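Local coordinates for protein putative O-methyltransferase (PDB 3TFW) that probably transfers a methyl group from S-adenosylmethionine to an oxygen of its substrate, as a putative O-methyltransferase, at residues W155-S160 / E200-A205; T206-V211 / D217-A222; R83-D88 / D114-L119. All blocks are in the same frame, centred on the assembly; numbering follows the deposited sequence.

In the fold
The three contacts sample both margins of one seven-stranded methyltransferase sheet. Interactions 1 and 2 share strand 203-211 and follow each other directly along it: A205 CB lies 3.8 Å from A222 CB, although the contact centres are about 17 Å apart, and both also touch the second subunit. Interaction 3 sits at the far margin, beside strand 117-121, with its centre about 24 Å from that of interaction 1 and about 26 Å from that of interaction 2, across the centre of the chain from the latter. In enzymes of this fold the cofactor usually binds at the C-terminal ends of the parallel strands lying between these margins.

Interaction 1. Residues W155-S160 / E200-A205; sequences WALRYS and EPRLTA
L157, near the C-terminal end of helix 149-158, packs on R202 and L203 in a small, largely apolar helix-to-strand contact with one weak polar bond at its border. The setting is the Rossmann-like fold of class I methyltransferases, a sheet with strand order 3-2-1-4-5-7-6. Segment 200-205 leaves helix 185-199 through a type I turn, E200 to L203, and enters strand 203-211, an outermost strand of the sheet within this chain.

The two methyl groups of L157 divide the work. CD2 meets L203 CD2 at 3.8 Å, the leucines reaching toward each other tip to tip, and the same L157 CD2 stands over the centre of one face of the R202 guanidinium, 4.1 Å from R202 CZ. L157 CD1 lies instead against E200 CG, at 4.0 Å. L203 also touches I166 of strand 165-169 and A222 and V224 of strand 217-224.

The E200 carboxylate turns back on its own segment. Its OE2 accepts the backbone N of R202 through the anti lone pair, at 3.1 Å, a bond that braces the turn carrying the arginine. A bend at chi3 (64°) in the otherwise extended R202 chain then brings its guanidinium to the last turn of helix 149-158, where R202 NH2 makes a weak hydrogen bond of 3.0 Å to L157 O, with an N-H...O angle of only 132°.

Interaction 2. Residues T206-V211 / D217-A222; sequences TALQTV and DGFTLA
D217 O takes the shortest bond of this contact, 2.7 Å from T210 N with an N-H...O angle of 168°. The same oxygen also receives a CA-H...O contact from Q209 CA at 3.3 Å. In return D217 N bonds to T210 O, so this pair is closed from both sides. L208 with F219 and T206 with L221 repeat the reciprocal pattern, each with two backbone bonds, while A207 with T220 and Q209 with G218 form the non-hydrogen-bonded pairs between them. The Q209 and G218 CA atoms approach to 4.0 Å.

These strands form the beta hairpin that ends the Rossmann-like sheet of class I methyltransferases. Strand 217-224 runs antiparallel to its neighbour 165-169 and to 203-211, and the sheet continues across the interface, where Q209, T210 and V211 pair with a strand of the second subunit.

On the face carrying T206, L208 and T210, the F219 ring dominates. With chi1 at 69°, its CG sits between the backbone N and the carbonyl carbon, which swings the ring over toward strand 206-211. T210 CG2 meets it at the edge, near the ring plane, 3.9 Å from F219 CE2. L208 lies alongside, pointing the same way, with its CD1 3.8 Å from F219 CZ. The other face is leaner, A207 CB resting 4.0 Å from T220 CG2. D217 OD2 takes a bond from N170 ND2, while D217 OD1 receives a weak one from G218 N next to it in the strand, and T206 OG1 bonds to N50 O of the second subunit.

Interaction 3. Residues R83-D88 / D114-L119; sequences RELPAD and DQRVTL
R116, L85 and R83 supply most of the surface buried here, and the contact amounts to one arginine laid along a curve of backbone carbonyls. It lies at the outer margin of the Rossmann-like methyltransferase fold, next to the edge of the sheet. Segment 83-88 is the loop between helix 76-82 and strand 90-95, while R116 lies just before strand 117-121, the outermost strand on this side within the chain. Strand 90-95, helix 98-110 and strand 117-121 make a beta-alpha-beta crossover, so the loop that enters the unit meets the residue that precedes its second strand.

R116 contributes by far the largest share. Its chain runs out extended from CB, and a bend at chi3 (-83°) then turns the guanidinium along the loop. At the bend the contact is with carbon and carbonyl alike: R116 CD lies 4.0 Å from L85 CB and 3.8 Å from P86 O. Farther out, R116 NH1 comes to 3.5 Å from L85 O, an oblique approach that is not a hydrogen bond, though the carbonyl would probably still be favourably placed for the positive charge.

L85 takes part through its backbone oxygen and CB, while its side chain also packs on L91 of strand 90-95. The backbone of R116 bonds to that same L91, so both sides of the contact are tied to one neighbouring strand.

R83 presents its carbonyl rather than its side chain, whose guanidinium is engaged in a salt bridge with D27. R83 O lies near the plane of the R116 guanidinium, at its edge, but 3.6 Å from R116 NH1. A water beside the pair links them, donating to R83 O at 2.9 Å and accepting from R116 NH1 at 3.3 Å.

Interaction 1. Residues W155-S160 / E200-A205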
ATOM      1  N   TRP A 155       0.090   1.845 -22.740  1.00 14.37           N
ATOM      2  CA  TRP A 155       1.311   1.044 -22.922  1.00 14.09           C
ATOM      3  C   TRP A 155       1.545   0.060 -21.771  1.00 13.74           C
ATOM      4  O   TRP A 155       1.981  -1.078 -21.995  1.00 13.95           O
ATOM      5  CB  TRP A 155       2.528   1.959 -23.123  1.00 13.87           C
ATOM      6  CG  TRP A 155       2.588   2.514 -24.498  1.00 15.31           C
ATOM      7  CD1 TRP A 155       2.413   3.822 -24.874  1.00 15.34           C
ATOM      8  CD2 TRP A 155       2.822   1.778 -25.700  1.00 16.08           C
ATOM      9  NE1 TRP A 155       2.536   3.940 -26.241  1.00 16.25           N
ATOM     10  CE2 TRP A 155       2.784   2.704 -26.774  1.00 17.55           C
ATOM     11  CE3 TRP A 155       3.070   0.428 -25.977  1.00 17.62           C
ATOM     12  CZ2 TRP A 155       2.982   2.320 -28.108  1.00 18.53           C
ATOM     13  CZ3 TRP A 155       3.266   0.040 -27.305  1.00 17.90           C
ATOM     14  CH2 TRP A 155       3.223   0.989 -28.356  1.00 19.04           C
ATOM     15  N   ALA A 156       1.244   0.489 -20.544  1.00 13.29           N
ATOM     16  CA  ALA A 156       1.361  -0.389 -19.364  1.00 13.42           C
ATOM     17  C   ALA A 156       0.472  -1.616 -19.564  1.00 13.81           C
ATOM     18  O   ALA A 156       0.901  -2.747 -19.333  1.00 13.83           O
ATOM     19  CB  ALA A 156       0.955   0.358 -18.053  1.00 12.76           C
ATOM     20  N   LEU A 157      -0.749  -1.385 -20.039  1.00 14.38           N
ATOM     21  CA  LEU A 157      -1.698  -2.480 -20.238  1.00 15.48           C
ATOM     22  C   LEU A 157      -1.230  -3.424 -21.338  1.00 15.46           C
ATOM     23  O   LEU A 157      -1.365  -4.641 -21.219  1.00 15.53           O
ATOM     24  CB  LEU A 157      -3.107  -1.945 -20.514  1.00 15.53           C
ATOM     25  CG  LEU A 157      -3.910  -1.580 -19.267  1.00 17.75           C
ATOM     26  CD1 LEU A 157      -5.033  -0.580 -19.611  1.00 18.97           C
ATOM     27  CD2 LEU A 157      -4.465  -2.822 -18.552  1.00 17.44           C
ATOM     28  N   ARG A 158      -0.668  -2.851 -22.396  1.00 15.80           N
ATOM     29  CA  ARG A 158      -0.116  -3.632 -23.490  1.00 16.22           C
ATOM     30  C   ARG A 158       0.983  -4.573 -22.998  1.00 15.75           C
ATOM     31  O   ARG A 158       1.046  -5.721 -23.427  1.00 15.91           O
ATOM     32  CB  ARG A 158       0.390  -2.712 -24.602  1.00 16.65           C
ATOM     33  CG  ARG A 158       1.381  -3.349 -25.599  1.00 20.89           C
ATOM     34  CD  ARG A 158       0.726  -4.414 -26.493  1.00 26.88           C
ATOM     35  NE  ARG A 158       1.681  -4.957 -27.467  1.00 29.74           N
ATOM     36  CZ  ARG A 158       2.543  -5.948 -27.228  1.00 30.72           C
ATOM     37  NH1 ARG A 158       2.597  -6.533 -26.034  1.00 31.34           N
ATOM     38  NH2 ARG A 158       3.367  -6.348 -28.189  1.00 30.50           N
ATOM     39  N   TYR A 159       1.824  -4.103 -22.082  1.00 14.88           N
ATOM     40  CA  TYR A 159       2.925  -4.912 -21.570  1.00 15.05           C
ATOM     41  C   TYR A 159       2.683  -5.454 -20.165  1.00 15.47           C
ATOM     42  O   TYR A 159       3.593  -5.464 -19.329  1.00 14.74           O
ATOM     43  CB  TYR A 159       4.254  -4.147 -21.692  1.00 14.98           C
ATOM     44  CG  TYR A 159       4.644  -3.933 -23.155  1.00 15.77           C
ATOM     45  CD1 TYR A 159       5.110  -4.995 -23.936  1.00 16.66           C
ATOM     46  CD2 TYR A 159       4.529  -2.683 -23.751  1.00 17.15           C
ATOM     47  CE1 TYR A 159       5.457  -4.813 -25.275  1.00 17.10           C
ATOM     48  CE2 TYR A 159       4.872  -2.490 -25.093  1.00 17.15           C
ATOM     49  CZ  TYR A 159       5.334  -3.563 -25.844  1.00 18.06           C
ATOM     50  OH  TYR A 159       5.668  -3.385 -27.170  1.00 19.90           O
ATOM     51  N   SER A 160       1.456  -5.932 -19.940  1.00 15.90           N
ATOM     52  CA  SER A 160       1.040  -6.528 -18.667  1.00 17.17           C
ATOM     53  C   SER A 160       0.642  -7.986 -18.860  1.00 17.66           C
ATOM     54  O   SER A 160       0.392  -8.419 -19.988  1.00 18.66           O
ATOM     55  CB  SER A 160      -0.170  -5.776 -18.104  1.00 16.53           C
ATOM     56  OG  SER A 160       0.225  -4.511 -17.601  1.00 21.13           O
ATOM     57  N   GLU A 200     -11.785   0.514 -17.123  1.00 22.45           N
ATOM     58  CA  GLU A 200     -11.096  -0.635 -17.712  1.00 22.39           C
ATOM     59  C   GLU A 200     -11.385  -1.928 -16.939  1.00 22.24           C
ATOM     60  O   GLU A 200     -10.900  -2.098 -15.820  1.00 22.59           O
ATOM     61  CB  GLU A 200      -9.580  -0.366 -17.759  1.00 22.38           C
ATOM     62  CG  GLU A 200      -8.738  -1.515 -18.303  1.00 22.57           C
ATOM     63  CD  GLU A 200      -9.171  -1.925 -19.696  1.00 23.74           C
ATOM     64  OE1 GLU A 200      -8.991  -1.124 -20.637  1.00 22.69           O
ATOM     65  OE2 GLU A 200      -9.695  -3.050 -19.839  1.00 23.36           O
ATOM     66  N   PRO A 201     -12.162  -2.862 -17.537  1.00 22.17           N
ATOM     67  CA  PRO A 201     -12.467  -4.123 -16.843  1.00 21.72           C
ATOM     68  C   PRO A 201     -11.241  -5.004 -16.570  1.00 20.79           C
ATOM     69  O   PRO A 201     -11.274  -5.821 -15.655  1.00 20.34           O
ATOM     70  CB  PRO A 201     -13.443  -4.835 -17.796  1.00 22.46           C
ATOM     71  CG  PRO A 201     -13.243  -4.192 -19.114  1.00 22.62           C
ATOM     72  CD  PRO A 201     -12.851  -2.771 -18.838  1.00 22.20           C
ATOM     73  N   ARG A 202     -10.178  -4.825 -17.352  1.00 19.47           N
ATOM     74  CA  ARG A 202      -8.934  -5.560 -17.131  1.00 19.02           C
ATOM     75  C   ARG A 202      -8.174  -5.081 -15.876  1.00 17.71           C
ATOM     76  O   ARG A 202      -7.149  -5.652 -15.531  1.00 17.32           O
ATOM     77  CB  ARG A 202      -8.026  -5.452 -18.358  1.00 19.27           C
ATOM     78  CG  ARG A 202      -8.510  -6.258 -19.572  1.00 22.40           C
ATOM     79  CD  ARG A 202      -7.742  -5.867 -20.817  1.00 25.93           C
ATOM     80  NE  ARG A 202      -6.320  -6.200 -20.718  1.00 28.48           N
ATOM     81  CZ  ARG A 202      -5.365  -5.608 -21.429  1.00 29.70           C
ATOM     82  NH1 ARG A 202      -5.672  -4.649 -22.288  1.00 31.45           N
ATOM     83  NH2 ARG A 202      -4.102  -5.973 -21.279  1.00 30.83           N
ATOM     84  N   LEU A 203      -8.672  -4.034 -15.218  1.00 16.20           N
ATOM     85  CA  LEU A 203      -8.056  -3.527 -13.986  1.00 15.11           C
ATOM     86  C   LEU A 203      -8.984  -3.570 -12.768  1.00 15.36           C
ATOM     87  O   LEU A 203     -10.182  -3.284 -12.877  1.00 14.69           O
ATOM     88  CB  LEU A 203      -7.544  -2.096 -14.191  1.00 14.93           C
ATOM     89  CG  LEU A 203      -6.427  -1.889 -15.219  1.00 14.09           C
ATOM     90  CD1 LEU A 203      -6.184  -0.402 -15.447  1.00 15.01           C
ATOM     91  CD2 LEU A 203      -5.131  -2.582 -14.791  1.00 13.61           C
ATOM     92  N   THR A 204      -8.418  -3.938 -11.619  1.00 13.96           N
ATOM     93  CA  THR A 204      -9.062  -3.743 -10.324  1.00 13.77           C
ATOM     94  C   THR A 204      -8.183  -2.758  -9.552  1.00 13.48           C
ATOM     95  O   THR A 204      -7.035  -3.068  -9.203  1.00 12.51           O
ATOM     96  CB  THR A 204      -9.199  -5.073  -9.552  1.00 14.23           C
ATOM     97  OG1 THR A 204     -10.037  -5.970 -10.299  1.00 13.40           O
ATOM     98  CG2 THR A 204      -9.827  -4.856  -8.155  1.00 15.07           C
ATOM     99  N   ALA A 205      -8.720  -1.575  -9.287  1.00 13.92           N
ATOM    100  CA  ALA A 205      -7.891  -0.474  -8.813  1.00 13.71           C
ATOM    101  C   ALA A 205      -8.410   0.185  -7.541  1.00 14.33           C
ATOM    102  O   ALA A 205      -9.602   0.144  -7.238  1.00 14.28           O
ATOM    103  CB  ALA A 205      -7.751   0.555  -9.922  1.00 13.76           C
TER

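Interaction 2. Residues T206-V211 / D217-A222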
ATOM      1  N   THR A 206      -7.486   0.796  -6.807  1.00 14.75           N
ATOM      2  CA  THR A 206      -7.811   1.652  -5.678  1.00 14.92           C
ATOM      3  C   THR A 206      -6.801   2.794  -5.665  1.00 15.20           C
ATOM      4  O   THR A 206      -5.880   2.837  -6.485  1.00 15.15           O
ATOM      5  CB  THR A 206      -7.776   0.882  -4.337  1.00 15.19           C
ATOM      6  OG1 THR A 206      -8.344   1.699  -3.300  1.00 14.77           O
ATOM      7  CG2 THR A 206      -6.341   0.480  -3.954  1.00 14.65           C
ATOM      8  N   ALA A 207      -6.989   3.731  -4.748  1.00 15.10           N
ATOM      9  CA  ALA A 207      -6.047   4.817  -4.568  1.00 15.31           C
ATOM     10  C   ALA A 207      -5.988   5.153  -3.084  1.00 16.07           C
ATOM     11  O   ALA A 207      -7.003   5.039  -2.380  1.00 16.40           O
ATOM     12  CB  ALA A 207      -6.483   6.018  -5.379  1.00 15.72           C
ATOM     13  N   LEU A 208      -4.808   5.550  -2.604  1.00 15.65           N
ATOM     14  CA  LEU A 208      -4.654   5.998  -1.223  1.00 15.25           C
ATOM     15  C   LEU A 208      -4.035   7.390  -1.199  1.00 15.76           C
ATOM     16  O   LEU A 208      -3.025   7.651  -1.870  1.00 13.61           O
ATOM     17  CB  LEU A 208      -3.794   5.037  -0.392  1.00 15.73           C
ATOM     18  CG  LEU A 208      -4.193   3.562  -0.229  1.00 17.12           C
ATOM     19  CD1 LEU A 208      -3.105   2.797   0.523  1.00 19.91           C
ATOM     20  CD2 LEU A 208      -5.534   3.423   0.488  1.00 17.31           C
ATOM     21  N   GLN A 209      -4.658   8.287  -0.442  1.00 15.66           N
ATOM     22  CA  GLN A 209      -4.037   9.584  -0.143  1.00 16.32           C
ATOM     23  C   GLN A 209      -3.056   9.405   1.001  1.00 16.75           C
ATOM     24  O   GLN A 209      -3.339   8.685   1.971  1.00 16.57           O
ATOM     25  CB  GLN A 209      -5.093  10.597   0.281  1.00 16.45           C
ATOM     26  CG  GLN A 209      -6.148  10.884  -0.739  1.00 16.29           C
ATOM     27  CD  GLN A 209      -7.088  11.968  -0.270  1.00 17.50           C
ATOM     28  OE1 GLN A 209      -6.666  13.097  -0.039  1.00 17.43           O
ATOM     29  NE2 GLN A 209      -8.375  11.631  -0.129  1.00 17.49           N
ATOM     30  N   THR A 210      -1.904  10.066   0.902  1.00 17.52           N
ATOM     31  CA  THR A 210      -0.860   9.933   1.897  1.00 18.77           C
ATOM     32  C   THR A 210      -0.441  11.307   2.422  1.00 18.82           C
ATOM     33  O   THR A 210      -0.641  12.319   1.749  1.00 19.41           O
ATOM     34  CB  THR A 210       0.383   9.217   1.331  1.00 19.33           C
ATOM     35  OG1 THR A 210       0.903   9.962   0.222  1.00 20.79           O
ATOM     36  CG2 THR A 210       0.048   7.777   0.893  1.00 19.94           C
ATOM     37  N   VAL A 211       0.106  11.324   3.630  1.00 19.41           N
ATOM     38  CA  VAL A 211       0.835  12.494   4.138  1.00 19.54           C
ATOM     39  C   VAL A 211       2.162  12.049   4.724  1.00 19.82           C
ATOM     40  O   VAL A 211       2.415  10.851   4.863  1.00 20.29           O
ATOM     41  CB  VAL A 211       0.004  13.328   5.163  1.00 19.48           C
ATOM     42  CG1 VAL A 211      -1.162  14.013   4.472  1.00 19.43           C
ATOM     43  CG2 VAL A 211      -0.442  12.471   6.335  1.00 19.49           C
ATOM     44  N   ASP A 217      -0.254  13.994  -0.712  1.00 19.84           N
ATOM     45  CA  ASP A 217      -0.317  13.465  -2.071  1.00 19.31           C
ATOM     46  C   ASP A 217      -1.042  12.126  -2.073  1.00 18.55           C
ATOM     47  O   ASP A 217      -1.836  11.817  -1.162  1.00 18.13           O
ATOM     48  CB  ASP A 217       1.098  13.342  -2.672  1.00 19.60           C
ATOM     49  CG  ASP A 217       1.126  13.553  -4.198  1.00 20.38           C
ATOM     50  OD1 ASP A 217       0.099  13.358  -4.879  1.00 20.88           O
ATOM     51  OD2 ASP A 217       2.204  13.905  -4.731  1.00 24.21           O
ATOM     52  N   GLY A 218      -0.818  11.336  -3.114  1.00 17.46           N
ATOM     53  CA  GLY A 218      -1.491  10.049  -3.196  1.00 16.80           C
ATOM     54  C   GLY A 218      -1.059   9.254  -4.406  1.00 16.36           C
ATOM     55  O   GLY A 218      -0.386   9.781  -5.299  1.00 15.70           O
ATOM     56  N   PHE A 219      -1.473   7.989  -4.433  1.00 15.53           N
ATOM     57  CA  PHE A 219      -1.080   7.079  -5.498  1.00 15.52           C
ATOM     58  C   PHE A 219      -2.204   6.097  -5.846  1.00 15.56           C
ATOM     59  O   PHE A 219      -3.067   5.810  -5.020  1.00 15.24           O
ATOM     60  CB  PHE A 219       0.210   6.334  -5.123  1.00 15.81           C
ATOM     61  CG  PHE A 219       0.051   5.330  -3.997  1.00 17.88           C
ATOM     62  CD1 PHE A 219      -0.202   3.984  -4.271  1.00 18.80           C
ATOM     63  CD2 PHE A 219       0.189   5.721  -2.666  1.00 19.78           C
ATOM     64  CE1 PHE A 219      -0.345   3.052  -3.234  1.00 20.73           C
ATOM     65  CE2 PHE A 219       0.050   4.792  -1.621  1.00 20.73           C
ATOM     66  CZ  PHE A 219      -0.214   3.468  -1.898  1.00 20.27           C
ATOM     67  N   THR A 220      -2.184   5.597  -7.074  1.00 14.99           N
ATOM     68  CA  THR A 220      -3.090   4.523  -7.469  1.00 14.98           C
ATOM     69  C   THR A 220      -2.361   3.192  -7.486  1.00 14.98           C
ATOM     70  O   THR A 220      -1.140   3.132  -7.671  1.00 13.91           O
ATOM     71  CB  THR A 220      -3.715   4.788  -8.848  1.00 14.99           C
ATOM     72  OG1 THR A 220      -2.685   4.865  -9.845  1.00 16.71           O
ATOM     73  CG2 THR A 220      -4.485   6.089  -8.830  1.00 16.42           C
ATOM     74  N   LEU A 221      -3.126   2.124  -7.290  1.00 14.61           N
ATOM     75  CA  LEU A 221      -2.607   0.774  -7.327  1.00 15.07           C
ATOM     76  C   LEU A 221      -3.644  -0.035  -8.084  1.00 14.72           C
ATOM     77  O   LEU A 221      -4.825  -0.007  -7.716  1.00 14.67           O
ATOM     78  CB  LEU A 221      -2.461   0.268  -5.902  1.00 15.62           C
ATOM     79  CG  LEU A 221      -1.512  -0.875  -5.547  1.00 20.01           C
ATOM     80  CD1 LEU A 221      -0.089  -0.590  -5.980  1.00 22.47           C
ATOM     81  CD2 LEU A 221      -1.548  -1.058  -4.025  1.00 22.64           C
ATOM     82  N   ALA A 222      -3.222  -0.721  -9.151  1.00 13.89           N
ATOM     83  CA  ALA A 222      -4.161  -1.469 -10.000  1.00 13.45           C
ATOM     84  C   ALA A 222      -3.594  -2.855 -10.284  1.00 13.48           C
ATOM     85  O   ALA A 222      -2.408  -2.988 -10.603  1.00 13.79           O
ATOM     86  CB  ALA A 222      -4.432  -0.716 -11.315  1.00 13.25           C
TER

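Interaction 3. Residues R83-D88 / D114-L119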
ATOM      1  N   ARG A  83      17.066  -3.396  -6.121  1.00 16.62           N
ATOM      2  CA  ARG A  83      17.712  -4.245  -5.095  1.00 17.92           C
ATOM      3  C   ARG A  83      16.944  -5.526  -4.787  1.00 18.60           C
ATOM      4  O   ARG A  83      17.533  -6.519  -4.348  1.00 18.85           O
ATOM      5  CB  ARG A  83      17.905  -3.469  -3.800  1.00 18.13           C
ATOM      6  CG  ARG A  83      19.082  -2.549  -3.822  1.00 20.14           C
ATOM      7  CD  ARG A  83      18.931  -1.540  -2.722  1.00 24.20           C
ATOM      8  NE  ARG A  83      20.151  -0.770  -2.535  1.00 26.59           N
ATOM      9  CZ  ARG A  83      20.392  -0.024  -1.465  1.00 27.94           C
ATOM     10  NH1 ARG A  83      19.499   0.035  -0.481  1.00 27.93           N
ATOM     11  NH2 ARG A  83      21.531   0.652  -1.374  1.00 27.80           N
ATOM     12  N   GLU A  84      15.635  -5.510  -5.036  1.00 18.48           N
ATOM     13  CA  GLU A  84      14.783  -6.646  -4.714  1.00 18.57           C
ATOM     14  C   GLU A  84      14.649  -7.650  -5.852  1.00 19.04           C
ATOM     15  O   GLU A  84      14.029  -8.687  -5.678  1.00 18.63           O
ATOM     16  CB  GLU A  84      13.397  -6.171  -4.247  1.00 18.74           C
ATOM     17  CG  GLU A  84      13.435  -5.221  -3.060  1.00 18.97           C
ATOM     18  CD  GLU A  84      14.093  -5.826  -1.831  1.00 21.15           C
ATOM     19  OE1 GLU A  84      14.039  -7.055  -1.654  1.00 22.77           O
ATOM     20  OE2 GLU A  84      14.658  -5.057  -1.034  1.00 23.61           O
ATOM     21  N   LEU A  85      15.226  -7.340  -7.009  1.00 19.01           N
ATOM     22  CA  LEU A  85      15.197  -8.249  -8.147  1.00 20.07           C
ATOM     23  C   LEU A  85      16.116  -9.458  -7.934  1.00 21.33           C
ATOM     24  O   LEU A  85      17.170  -9.330  -7.308  1.00 21.53           O
ATOM     25  CB  LEU A  85      15.588  -7.514  -9.442  1.00 19.58           C
ATOM     26  CG  LEU A  85      14.609  -6.495 -10.043  1.00 19.51           C
ATOM     27  CD1 LEU A  85      15.315  -5.695 -11.147  1.00 18.78           C
ATOM     28  CD2 LEU A  85      13.384  -7.197 -10.632  1.00 18.85           C
ATOM     29  N   PRO A  86      15.716 -10.630  -8.460  1.00 22.63           N
ATOM     30  CA  PRO A  86      16.625 -11.785  -8.510  1.00 23.81           C
ATOM     31  C   PRO A  86      17.813 -11.509  -9.437  1.00 24.66           C
ATOM     32  O   PRO A  86      17.820 -10.498 -10.152  1.00 24.43           O
ATOM     33  CB  PRO A  86      15.742 -12.896  -9.088  1.00 24.10           C
ATOM     34  CG  PRO A  86      14.692 -12.188  -9.869  1.00 23.84           C
ATOM     35  CD  PRO A  86      14.416 -10.932  -9.080  1.00 22.60           C
ATOM     36  N   ALA A  87      18.795 -12.411  -9.438  1.00 25.35           N
ATOM     37  CA  ALA A  87      19.991 -12.274 -10.275  1.00 25.81           C
ATOM     38  C   ALA A  87      19.691 -12.153 -11.778  1.00 25.93           C
ATOM     39  O   ALA A  87      20.442 -11.505 -12.507  1.00 26.85           O
ATOM     40  CB  ALA A  87      20.957 -13.436 -10.010  1.00 26.43           C
ATOM     41  N   ASP A  88      18.598 -12.760 -12.235  1.00 25.63           N
ATOM     42  CA  ASP A  88      18.202 -12.690 -13.653  1.00 24.90           C
ATOM     43  C   ASP A  88      17.124 -11.625 -13.922  1.00 23.48           C
ATOM     44  O   ASP A  88      16.567 -11.553 -15.025  1.00 23.39           O
ATOM     45  CB  ASP A  88      17.714 -14.059 -14.133  1.00 25.57           C
ATOM     46  CG  ASP A  88      16.514 -14.566 -13.348  1.00 27.43           C
ATOM     47  OD1 ASP A  88      16.329 -14.147 -12.186  1.00 28.21           O
ATOM     48  OD2 ASP A  88      15.747 -15.383 -13.902  1.00 30.85           O
ATOM     49  N   ASP A 114      23.524  -1.575 -11.596  1.00 24.26           N
ATOM     50  CA  ASP A 114      23.596  -1.171 -12.986  1.00 24.96           C
ATOM     51  C   ASP A 114      23.604  -2.328 -13.987  1.00 24.84           C
ATOM     52  O   ASP A 114      23.429  -2.104 -15.176  1.00 25.19           O
ATOM     53  CB  ASP A 114      24.741  -0.179 -13.220  1.00 25.46           C
ATOM     54  CG  ASP A 114      26.084  -0.705 -12.764  1.00 27.21           C
ATOM     55  OD1 ASP A 114      26.219  -1.149 -11.595  1.00 27.44           O
ATOM     56  OD2 ASP A 114      27.022  -0.636 -13.589  1.00 30.94           O
ATOM     57  N   GLN A 115      23.787  -3.556 -13.499  1.00 24.88           N
ATOM     58  CA  GLN A 115      23.665  -4.749 -14.340  1.00 25.69           C
ATOM     59  C   GLN A 115      22.200  -5.177 -14.517  1.00 25.09           C
ATOM     60  O   GLN A 115      21.822  -5.671 -15.578  1.00 26.52           O
ATOM     61  CB  GLN A 115      24.529  -5.909 -13.804  1.00 26.29           C
ATOM     62  CG  GLN A 115      24.480  -7.180 -14.661  1.00 30.13           C
ATOM     63  CD  GLN A 115      25.525  -8.230 -14.281  1.00 35.07           C
ATOM     64  OE1 GLN A 115      25.807  -8.459 -13.093  1.00 37.52           O
ATOM     65  NE2 GLN A 115      26.089  -8.890 -15.294  1.00 35.76           N
ATOM     66  N   ARG A 116      21.383  -4.964 -13.488  1.00 23.97           N
ATOM     67  CA  ARG A 116      19.954  -5.315 -13.517  1.00 22.79           C
ATOM     68  C   ARG A 116      19.093  -4.246 -14.204  1.00 21.04           C
ATOM     69  O   ARG A 116      18.030  -4.544 -14.773  1.00 20.93           O
ATOM     70  CB  ARG A 116      19.449  -5.539 -12.094  1.00 23.07           C
ATOM     71  CG  ARG A 116      19.712  -6.945 -11.583  1.00 26.89           C
ATOM     72  CD  ARG A 116      19.455  -7.036 -10.110  1.00 31.18           C
ATOM     73  NE  ARG A 116      20.611  -6.578  -9.348  1.00 33.85           N
ATOM     74  CZ  ARG A 116      20.629  -6.425  -8.030  1.00 34.08           C
ATOM     75  NH1 ARG A 116      19.543  -6.690  -7.310  1.00 32.55           N
ATOM     76  NH2 ARG A 116      21.741  -6.012  -7.435  1.00 34.36           N
ATOM     77  N   VAL A 117      19.562  -3.006 -14.144  1.00 18.69           N
ATOM     78  CA  VAL A 117      18.806  -1.871 -14.661  1.00 17.68           C
ATOM     79  C   VAL A 117      19.260  -1.477 -16.050  1.00 17.29           C
ATOM     80  O   VAL A 117      20.462  -1.365 -16.317  1.00 16.92           O
ATOM     81  CB  VAL A 117      18.878  -0.643 -13.727  1.00 17.16           C
ATOM     82  CG1 VAL A 117      18.100   0.527 -14.324  1.00 15.51           C
ATOM     83  CG2 VAL A 117      18.344  -1.000 -12.333  1.00 17.15           C
ATOM     84  N   THR A 118      18.280  -1.271 -16.927  1.00 15.99           N
ATOM     85  CA  THR A 118      18.526  -0.686 -18.232  1.00 16.00           C
ATOM     86  C   THR A 118      17.872   0.696 -18.273  1.00 15.95           C
ATOM     87  O   THR A 118      16.653   0.832 -18.084  1.00 15.15           O
ATOM     88  CB  THR A 118      18.005  -1.588 -19.379  1.00 15.83           C
ATOM     89  OG1 THR A 118      18.694  -2.848 -19.350  1.00 17.44           O
ATOM     90  CG2 THR A 118      18.243  -0.931 -20.742  1.00 16.95           C
ATOM     91  N   LEU A 119      18.702   1.715 -18.482  1.00 15.84           N
ATOM     92  CA  LEU A 119      18.242   3.092 -18.531  1.00 17.22           C
ATOM     93  C   LEU A 119      18.178   3.542 -19.986  1.00 17.47           C
ATOM     94  O   LEU A 119      19.203   3.598 -20.675  1.00 17.44           O
ATOM     95  CB  LEU A 119      19.169   3.993 -17.695  1.00 17.16           C
ATOM     96  CG  LEU A 119      19.020   5.524 -17.731  1.00 20.27           C
ATOM     97  CD1 LEU A 119      17.580   5.955 -17.593  1.00 21.05           C
ATOM     98  CD2 LEU A 119      19.862   6.176 -16.645  1.00 22.15           C
TER
HETATM   99  O   HOH W   1      20.447  -6.396  -4.190  1.00 43.89           O